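Local coordinates for protein formiminoglutamase (Trypanosoma cruzi, PDB 4MYK) that hydrolyses N-formimino-L-glutamate as an arginase-like binuclear manganese metalloenzyme, at residues A[138-152]-A[164-176]. The protein carries 1 engineered substitution. Sequence-based numbering, arbitrary orientation.
Sequences GDVGVINVDSHLDVR and TPFRQLLEESSFS. With MN (manganese (II) ion), chain C.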
ATOM      1  N   GLY A 138     -12.409 -24.620 -31.118  1.00 25.76           N
ATOM      2  CA  GLY A 138     -13.752 -24.161 -30.798  1.00 24.84           C
ATOM      3  C   GLY A 138     -14.186 -24.296 -29.350  1.00 25.68           C
ATOM      4  O   GLY A 138     -15.290 -23.894 -28.998  1.00 26.91           O
ATOM      5  N   ASP A 139     -13.317 -24.849 -28.509  1.00 26.68           N
ATOM      6  CA  ASP A 139     -13.665 -25.114 -27.111  1.00 25.41           C
ATOM      7  C   ASP A 139     -12.759 -24.372 -26.117  1.00 25.46           C
ATOM      8  O   ASP A 139     -12.400 -24.923 -25.069  1.00 23.51           O
ATOM      9  CB  ASP A 139     -13.623 -26.622 -26.830  1.00 23.05           C
ATOM     10  CG  ASP A 139     -14.522 -27.029 -25.676  1.00 22.30           C
ATOM     11  OD1 ASP A 139     -15.341 -26.211 -25.212  1.00 20.21           O
ATOM     12  OD2 ASP A 139     -14.415 -28.187 -25.241  1.00 29.46           O
ATOM     13  N   VAL A 140     -12.400 -23.131 -26.436  1.00 18.61           N
ATOM     14  CA  VAL A 140     -11.490 -22.372 -25.593  1.00 20.05           C
ATOM     15  C   VAL A 140     -12.215 -21.273 -24.821  1.00 19.37           C
ATOM     16  O   VAL A 140     -13.105 -20.609 -25.351  1.00 20.23           O
ATOM     17  CB  VAL A 140     -10.352 -21.737 -26.424  1.00 21.13           C
ATOM     18  CG1 VAL A 140      -9.465 -20.857 -25.545  1.00 17.93           C
ATOM     19  CG2 VAL A 140      -9.537 -22.808 -27.115  1.00 21.60           C
ATOM     20  N   GLY A 141     -11.829 -21.107 -23.559  1.00 17.58           N
ATOM     21  CA  GLY A 141     -12.244 -19.974 -22.753  1.00 19.81           C
ATOM     22  C   GLY A 141     -11.063 -19.058 -22.452  1.00 16.02           C
ATOM     23  O   GLY A 141      -9.918 -19.497 -22.415  1.00 18.99           O
ATOM     24  N   VAL A 142     -11.338 -17.777 -22.248  1.00 17.76           N
ATOM     25  CA  VAL A 142     -10.279 -16.798 -21.998  1.00 18.76           C
ATOM     26  C   VAL A 142     -10.675 -15.783 -20.917  1.00 17.33           C
ATOM     27  O   VAL A 142     -11.765 -15.206 -20.961  1.00 16.82           O
ATOM     28  CB  VAL A 142      -9.870 -16.040 -23.303  1.00 15.89           C
ATOM     29  CG1 VAL A 142      -8.768 -14.986 -23.022  1.00 19.68           C
ATOM     30  CG2 VAL A 142      -9.429 -17.015 -24.382  1.00 11.72           C
ATOM     31  N   ILE A 143      -9.786 -15.579 -19.947  1.00 17.45           N
ATOM     32  CA  ILE A 143      -9.960 -14.493 -18.982  1.00 18.74           C
ATOM     33  C   ILE A 143      -8.792 -13.498 -19.013  1.00 19.01           C
ATOM     34  O   ILE A 143      -7.621 -13.884 -18.906  1.00 17.81           O
ATOM     35  CB  ILE A 143     -10.238 -15.008 -17.538  1.00 21.65           C
ATOM     36  CG1 ILE A 143     -10.316 -13.835 -16.552  1.00 16.58           C
ATOM     37  CG2 ILE A 143      -9.201 -16.046 -17.100  1.00 18.64           C
ATOM     38  CD1 ILE A 143     -10.755 -14.249 -15.152  1.00 18.07           C
ATOM     39  N   ASN A 144      -9.124 -12.220 -19.195  1.00 19.61           N
ATOM     40  CA  ASN A 144      -8.148 -11.138 -19.141  1.00 17.25           C
ATOM     41  C   ASN A 144      -8.259 -10.397 -17.803  1.00 16.25           C
ATOM     42  O   ASN A 144      -9.192  -9.610 -17.591  1.00 16.81           O
ATOM     43  CB  ASN A 144      -8.335 -10.177 -20.342  1.00 20.50           C
ATOM     44  CG  ASN A 144      -7.313  -9.031 -20.374  1.00 17.03           C
ATOM     45  OD1 ASN A 144      -6.185  -9.162 -19.900  1.00 19.40           O
ATOM     46  ND2 ASN A 144      -7.713  -7.906 -20.941  1.00 19.04           N
ATOM     47  N   VAL A 145      -7.317 -10.691 -16.904  1.00 14.33           N
ATOM     48  CA  VAL A 145      -7.128  -9.935 -15.668  1.00 16.72           C
ATOM     49  C   VAL A 145      -6.310  -8.689 -15.996  1.00 16.88           C
ATOM     50  O   VAL A 145      -5.114  -8.782 -16.321  1.00 14.77           O
ATOM     51  CB  VAL A 145      -6.381 -10.755 -14.584  1.00 15.62           C
ATOM     52  CG1 VAL A 145      -6.260  -9.943 -13.272  1.00 13.00           C
ATOM     53  CG2 VAL A 145      -7.083 -12.091 -14.344  1.00 12.21           C
ATOM     54  N   ASP A 146      -6.955  -7.529 -15.911  1.00 14.79           N
ATOM     55  CA  ASP A 146      -6.386  -6.328 -16.479  1.00 14.72           C
ATOM     56  C   ASP A 146      -7.212  -5.143 -16.030  1.00 15.59           C
ATOM     57  O   ASP A 146      -8.438  -5.187 -16.095  1.00 15.12           O
ATOM     58  CB  ASP A 146      -6.419  -6.449 -17.998  1.00 15.74           C
ATOM     59  CG  ASP A 146      -5.534  -5.457 -18.678  1.00 18.71           C
ATOM     60  OD1 ASP A 146      -5.041  -4.529 -18.004  1.00 16.12           O
ATOM     61  OD2 ASP A 146      -5.330  -5.617 -19.893  1.00 18.13           O
ATOM     62  N   SER A 147      -6.540  -4.092 -15.558  1.00 18.68           N
ATOM     63  CA  SER A 147      -7.225  -2.859 -15.168  1.00 15.32           C
ATOM     64  C   SER A 147      -7.697  -2.135 -16.419  1.00 19.00           C
ATOM     65  O   SER A 147      -8.515  -1.220 -16.360  1.00 21.73           O
ATOM     66  CB  SER A 147      -6.319  -1.954 -14.326  1.00 16.55           C
ATOM     67  OG  SER A 147      -5.177  -1.522 -15.041  1.00 19.60           O
ATOM     68  N   HIS A 148      -7.159  -2.569 -17.552  1.00 20.61           N
ATOM     69  CA  HIS A 148      -7.469  -1.985 -18.846  1.00 23.53           C
ATOM     70  C   HIS A 148      -8.381  -2.911 -19.647  1.00 23.63           C
ATOM     71  O   HIS A 148      -8.339  -4.139 -19.522  1.00 21.09           O
ATOM     72  CB  HIS A 148      -6.187  -1.678 -19.643  1.00 18.83           C
ATOM     73  CG  HIS A 148      -5.236  -0.765 -18.933  1.00 20.48           C
ATOM     74  ND1 HIS A 148      -4.061  -1.207 -18.370  1.00 17.98           N
ATOM     75  CD2 HIS A 148      -5.296   0.564 -18.679  1.00 23.81           C
ATOM     76  CE1 HIS A 148      -3.434  -0.191 -17.803  1.00 18.09           C
ATOM     77  NE2 HIS A 148      -4.165   0.896 -17.972  1.00 21.54           N
ATOM     78  N   LEU A 149      -9.226  -2.286 -20.452  1.00 28.09           N
ATOM     79  CA  LEU A 149     -10.068  -2.975 -21.402  1.00 29.14           C
ATOM     80  C   LEU A 149      -9.861  -2.235 -22.718  1.00 34.78           C
ATOM     81  O   LEU A 149     -10.592  -1.301 -23.046  1.00 33.59           O
ATOM     82  CB  LEU A 149     -11.521  -2.941 -20.916  1.00 30.21           C
ATOM     83  CG  LEU A 149     -12.720  -2.930 -21.860  1.00 31.59           C
ATOM     84  CD1 LEU A 149     -12.501  -3.783 -23.109  1.00 33.65           C
ATOM     85  CD2 LEU A 149     -13.960  -3.371 -21.082  1.00 29.97           C
ATOM     86  N   ASP A 150      -8.822  -2.645 -23.445  1.00 35.98           N
ATOM     87  CA  ASP A 150      -8.378  -1.964 -24.661  1.00 34.74           C
ATOM     88  C   ASP A 150      -8.536  -2.881 -25.868  1.00 35.93           C
ATOM     89  O   ASP A 150      -7.800  -3.858 -26.029  1.00 33.94           O
ATOM     90  CB  ASP A 150      -6.921  -1.523 -24.509  1.00 35.57           C
ATOM     91  CG  ASP A 150      -6.433  -0.710 -25.683  1.00 36.37           C
ATOM     92  OD1 ASP A 150      -7.118  -0.684 -26.723  1.00 35.94           O
ATOM     93  OD2 ASP A 150      -5.353  -0.101 -25.567  1.00 36.50           O
ATOM     94  N   VAL A 151      -9.504  -2.573 -26.722  1.00 37.68           N
ATOM     95  CA  VAL A 151      -9.838  -3.510 -27.775  1.00 34.33           C
ATOM     96  C   VAL A 151     -10.145  -2.818 -29.101  1.00 37.24           C
ATOM     97  O   VAL A 151     -11.088  -3.183 -29.789  1.00 36.72           O
ATOM     98  CB  VAL A 151     -10.999  -4.435 -27.333  1.00 34.40           C
ATOM     99  CG1 VAL A 151     -11.110  -5.624 -28.250  1.00 35.44           C
ATOM    100  CG2 VAL A 151     -10.769  -4.922 -25.909  1.00 36.22           C
ATOM    101  N   ARG A 152      -9.318  -1.837 -29.463  1.00 40.77           N
ATOM    102  CA  ARG A 152      -9.527  -1.019 -30.664  1.00 38.05           C
ATOM    103  C   ARG A 152      -9.255  -1.751 -31.984  1.00 40.68           C
ATOM    104  O   ARG A 152      -8.350  -1.391 -32.748  1.00 41.35           O
ATOM    105  CB  ARG A 152      -8.656   0.228 -30.576  1.00 39.59           C
ATOM    106  CG  ARG A 152      -7.212  -0.103 -30.254  1.00 39.26           C
ATOM    107  CD  ARG A 152      -6.454   1.133 -29.814  1.00 46.45           C
ATOM    108  NE  ARG A 152      -6.715   1.479 -28.419  1.00 46.37           N
ATOM    109  CZ  ARG A 152      -6.455   2.668 -27.886  1.00 43.71           C
ATOM    110  NH1 ARG A 152      -5.940   3.631 -28.640  1.00 44.14           N
ATOM    111  NH2 ARG A 152      -6.721   2.897 -26.608  1.00 42.27           N
ATOM    112  N   THR A 164      -3.591  -4.460 -29.569  1.00 34.79           N
ATOM    113  CA  THR A 164      -4.842  -4.880 -28.926  1.00 27.28           C
ATOM    114  C   THR A 164      -5.117  -6.385 -29.036  1.00 28.67           C
ATOM    115  O   THR A 164      -5.909  -6.824 -29.875  1.00 25.22           O
ATOM    116  CB  THR A 164      -6.061  -4.073 -29.434  1.00 36.10           C
ATOM    117  OG1 THR A 164      -5.953  -2.708 -28.997  1.00 35.21           O
ATOM    118  CG2 THR A 164      -7.328  -4.646 -28.864  1.00 33.90           C
ATOM    119  N   PRO A 165      -4.464  -7.184 -28.175  1.00 25.04           N
ATOM    120  CA  PRO A 165      -4.470  -8.656 -28.255  1.00 24.77           C
ATOM    121  C   PRO A 165      -5.853  -9.332 -28.191  1.00 21.32           C
ATOM    122  O   PRO A 165      -6.034 -10.403 -28.772  1.00 19.22           O
ATOM    123  CB  PRO A 165      -3.620  -9.083 -27.045  1.00 21.48           C
ATOM    124  CG  PRO A 165      -3.542  -7.870 -26.158  1.00 20.97           C
ATOM    125  CD  PRO A 165      -3.624  -6.692 -27.069  1.00 22.12           C
ATOM    126  N   PHE A 166      -6.809  -8.727 -27.497  1.00 20.83           N
ATOM    127  CA  PHE A 166      -8.079  -9.408 -27.273  1.00 22.85           C
ATOM    128  C   PHE A 166      -9.124  -9.042 -28.312  1.00 22.09           C
ATOM    129  O   PHE A 166     -10.102  -9.755 -28.514  1.00 21.92           O
ATOM    130  CB  PHE A 166      -8.546  -9.204 -25.833  1.00 20.98           C
ATOM    131  CG  PHE A 166      -7.622  -9.832 -24.838  1.00 19.22           C
ATOM    132  CD1 PHE A 166      -7.548 -11.210 -24.734  1.00 18.96           C
ATOM    133  CD2 PHE A 166      -6.782  -9.063 -24.059  1.00 20.10           C
ATOM    134  CE1 PHE A 166      -6.694 -11.802 -23.849  1.00 19.85           C
ATOM    135  CE2 PHE A 166      -5.911  -9.662 -23.164  1.00 18.39           C
ATOM    136  CZ  PHE A 166      -5.874 -11.026 -23.057  1.00 19.56           C
ATOM    137  N   ARG A 167      -8.891  -7.933 -28.991  1.00 23.13           N
ATOM    138  CA  ARG A 167      -9.632  -7.650 -30.206  1.00 26.85           C
ATOM    139  C   ARG A 167      -9.368  -8.807 -31.148  1.00 24.58           C
ATOM    140  O   ARG A 167     -10.298  -9.377 -31.708  1.00 23.74           O
ATOM    141  CB  ARG A 167      -9.181  -6.317 -30.822  1.00 28.43           C
ATOM    142  CG  ARG A 167      -9.829  -5.939 -32.149  1.00 28.73           C
ATOM    143  CD  ARG A 167     -11.309  -6.271 -32.188  1.00 32.59           C
ATOM    144  NE  ARG A 167     -12.179  -5.094 -32.209  1.00 40.21           N
ATOM    145  CZ  ARG A 167     -12.086  -4.078 -33.067  1.00 39.13           C
ATOM    146  NH1 ARG A 167     -11.138  -4.046 -33.996  1.00 41.43           N
ATOM    147  NH2 ARG A 167     -12.947  -3.075 -32.986  1.00 37.41           N
ATOM    148  N   GLN A 168      -8.094  -9.167 -31.282  1.00 22.90           N
ATOM    149  CA  GLN A 168      -7.669 -10.211 -32.210  1.00 23.75           C
ATOM    150  C   GLN A 168      -8.340 -11.525 -31.916  1.00 25.14           C
ATOM    151  O   GLN A 168      -8.689 -12.271 -32.823  1.00 24.91           O
ATOM    152  CB  GLN A 168      -6.158 -10.411 -32.157  1.00 20.50           C
ATOM    153  CG  GLN A 168      -5.398  -9.314 -32.839  1.00 22.69           C
ATOM    154  CD  GLN A 168      -3.910  -9.554 -32.849  1.00 26.56           C
ATOM    155  OE1 GLN A 168      -3.151  -8.794 -32.249  1.00 32.45           O
ATOM    156  NE2 GLN A 168      -3.479 -10.606 -33.542  1.00 21.83           N
ATOM    157  N   LEU A 169      -8.508 -11.818 -30.639  1.00 22.68           N
ATOM    158  CA  LEU A 169      -9.103 -13.081 -30.273  1.00 23.37           C
ATOM    159  C   LEU A 169     -10.632 -13.040 -30.450  1.00 23.63           C
ATOM    160  O   LEU A 169     -11.232 -13.988 -30.955  1.00 24.63           O
ATOM    161  CB  LEU A 169      -8.630 -13.502 -28.875  1.00 22.49           C
ATOM    162  CG  LEU A 169      -7.084 -13.551 -28.803  1.00 27.17           C
ATOM    163  CD1 LEU A 169      -6.534 -13.626 -27.368  1.00 23.02           C
ATOM    164  CD2 LEU A 169      -6.463 -14.673 -29.693  1.00 18.46           C
ATOM    165  N   LEU A 170     -11.262 -11.929 -30.085  1.00 24.07           N
ATOM    166  CA  LEU A 170     -12.702 -11.790 -30.305  1.00 25.09           C
ATOM    167  C   LEU A 170     -13.049 -11.858 -31.788  1.00 23.35           C
ATOM    168  O   LEU A 170     -14.139 -12.292 -32.161  1.00 25.67           O
ATOM    169  CB  LEU A 170     -13.223 -10.484 -29.708  1.00 22.39           C
ATOM    170  CG  LEU A 170     -13.234 -10.471 -28.186  1.00 21.47           C
ATOM    171  CD1 LEU A 170     -13.563  -9.080 -27.672  1.00 19.66           C
ATOM    172  CD2 LEU A 170     -14.216 -11.518 -27.667  1.00 21.51           C
ATOM    173  N   GLU A 171     -12.116 -11.428 -32.628  1.00 23.48           N
ATOM    174  CA  GLU A 171     -12.318 -11.467 -34.068  1.00 27.15           C
ATOM    175  C   GLU A 171     -12.082 -12.857 -34.659  1.00 27.57           C
ATOM    176  O   GLU A 171     -12.203 -13.039 -35.870  1.00 27.49           O
ATOM    177  CB  GLU A 171     -11.435 -10.438 -34.776  1.00 23.61           C
ATOM    178  CG  GLU A 171     -11.790  -9.006 -34.470  1.00 25.43           C
ATOM    179  CD  GLU A 171     -11.237  -8.041 -35.497  1.00 33.23           C
ATOM    180  OE1 GLU A 171     -10.234  -7.355 -35.197  1.00 38.34           O
ATOM    181  OE2 GLU A 171     -11.807  -7.967 -36.609  1.00 38.01           O
ATOM    182  N   GLU A 172     -11.751 -13.834 -33.815  1.00 25.04           N
ATOM    183  CA  GLU A 172     -11.532 -15.207 -34.279  1.00 26.31           C
ATOM    184  C   GLU A 172     -12.840 -15.966 -34.503  1.00 26.52           C
ATOM    185  O   GLU A 172     -13.714 -15.974 -33.639  1.00 24.90           O
ATOM    186  CB  GLU A 172     -10.660 -15.979 -33.287  1.00 27.91           C
ATOM    187  CG  GLU A 172      -9.218 -15.499 -33.200  1.00 25.96           C
ATOM    188  CD  GLU A 172      -8.377 -15.983 -34.357  1.00 28.03           C
ATOM    189  OE1 GLU A 172      -8.791 -16.961 -35.026  1.00 31.32           O
ATOM    190  OE2 GLU A 172      -7.305 -15.381 -34.598  1.00 29.84           O
ATOM    191  N   SER A 173     -12.959 -16.604 -35.667  1.00 29.77           N
ATOM    192  CA  SER A 173     -14.118 -17.436 -35.989  1.00 29.34           C
ATOM    193  C   SER A 173     -14.362 -18.477 -34.911  1.00 27.79           C
ATOM    194  O   SER A 173     -15.486 -18.652 -34.437  1.00 27.52           O
ATOM    195  CB  SER A 173     -13.906 -18.172 -37.318  1.00 32.73           C
ATOM    196  OG  SER A 173     -13.744 -17.273 -38.399  1.00 40.34           O
ATOM    197  N   SER A 174     -13.299 -19.177 -34.540  1.00 27.15           N
ATOM    198  CA  SER A 174     -13.406 -20.330 -33.654  1.00 25.68           C
ATOM    199  C   SER A 174     -13.827 -19.981 -32.226  1.00 23.89           C
ATOM    200  O   SER A 174     -14.433 -20.805 -31.537  1.00 25.06           O
ATOM    201  CB  SER A 174     -12.079 -21.081 -33.638  1.00 27.06           C
ATOM    202  OG  SER A 174     -11.011 -20.172 -33.453  1.00 25.88           O
ATOM    203  N   PHE A 175     -13.523 -18.759 -31.796  1.00 21.78           N
ATOM    204  CA  PHE A 175     -13.645 -18.392 -30.388  1.00 22.14           C
ATOM    205  C   PHE A 175     -14.972 -17.761 -30.027  1.00 21.31           C
ATOM    206  O   PHE A 175     -15.380 -16.763 -30.635  1.00 23.71           O
ATOM    207  CB  PHE A 175     -12.513 -17.446 -29.977  1.00 25.58           C
ATOM    208  CG  PHE A 175     -12.603 -16.992 -28.550  1.00 22.08           C
ATOM    209  CD1 PHE A 175     -12.549 -17.925 -27.505  1.00 22.10           C
ATOM    210  CD2 PHE A 175     -12.747 -15.641 -28.240  1.00 22.96           C
ATOM    211  CE1 PHE A 175     -12.646 -17.515 -26.167  1.00 18.05           C
ATOM    212  CE2 PHE A 175     -12.844 -15.216 -26.906  1.00 19.54           C
ATOM    213  CZ  PHE A 175     -12.792 -16.153 -25.869  1.00 19.72           C
ATOM    214  N   SER A 176     -15.622 -18.329 -29.014  1.00 18.71           N
ATOM    215  CA  SER A 176     -16.914 -17.843 -28.558  1.00 20.24           C
ATOM    216  C   SER A 176     -16.787 -16.801 -27.454  1.00 22.37           C
ATOM    217  O   SER A 176     -16.274 -17.087 -26.371  1.00 21.84           O
ATOM    218  CB  SER A 176     -17.789 -18.993 -28.070  1.00 25.30           C
ATOM    219  OG  SER A 176     -19.025 -18.500 -27.569  1.00 22.37           O
TER
HETATM  220 MN    MN C 401      -3.247  -3.331 -18.304  1.00 19.09          MN
HETATM  221  O   HOH W   1     -15.072 -20.602 -27.173  1.00 26.63           O
HETATM  222  O   HOH W   2      -6.690  -6.118 -26.000  1.00 24.74           O
HETATM  223  O   HOH W   3      -2.963  -2.984 -20.663  1.00 20.34           O
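In the arginase/deacetylase alpha/beta fold, Val142 and Asn144 of strand 141-145 in the parallel sheet pack against Phe166 of helix 165-170, and Val142 also against Phe175 beyond it, near the manganese site at the strand's C-terminal end. The Phe166 ring lies over Asn144, whose CB sits 4.0 Å from the ring centroid in a CH-pi contact, 21° off the ring normal. The Asn144 amide lies roughly along the same ring, planes 29° apart, though modelled too close to be taken literally; its ND2 is hydrogen-bonded to Glu182 and makes a weak bond to Asp146 OD2. Asp146 binds manganese through OD1 at 2.2 Å, and OD1 also accepts the backbone N of His148, closing an Asx turn, while His148 ND1 holds the same metal; Asp236 and Asp238 complete its protein ligands. Farther down the strand, Val142 divides its methyls: CG1, anti to the backbone N (chi1 179°), reaches Phe166 CE1, and CG2 lies 3.7 Å from Phe175 CE1. In the loop beyond the metal ligands, Asp150, which binds the other manganese in another structure of this protein but not in this model, takes a weak bond from Thr164 OG1 on its OD1. Asp150 OD1 also receives Arg152 NE in a salt bridge, on its syn side at 2.8 Å. A water bridges Asp150 O to Phe166 N. At the foot of the strand, the edge of the Phe175 ring meets a carbonyl, with CE1 3.2 Å from Val140 O.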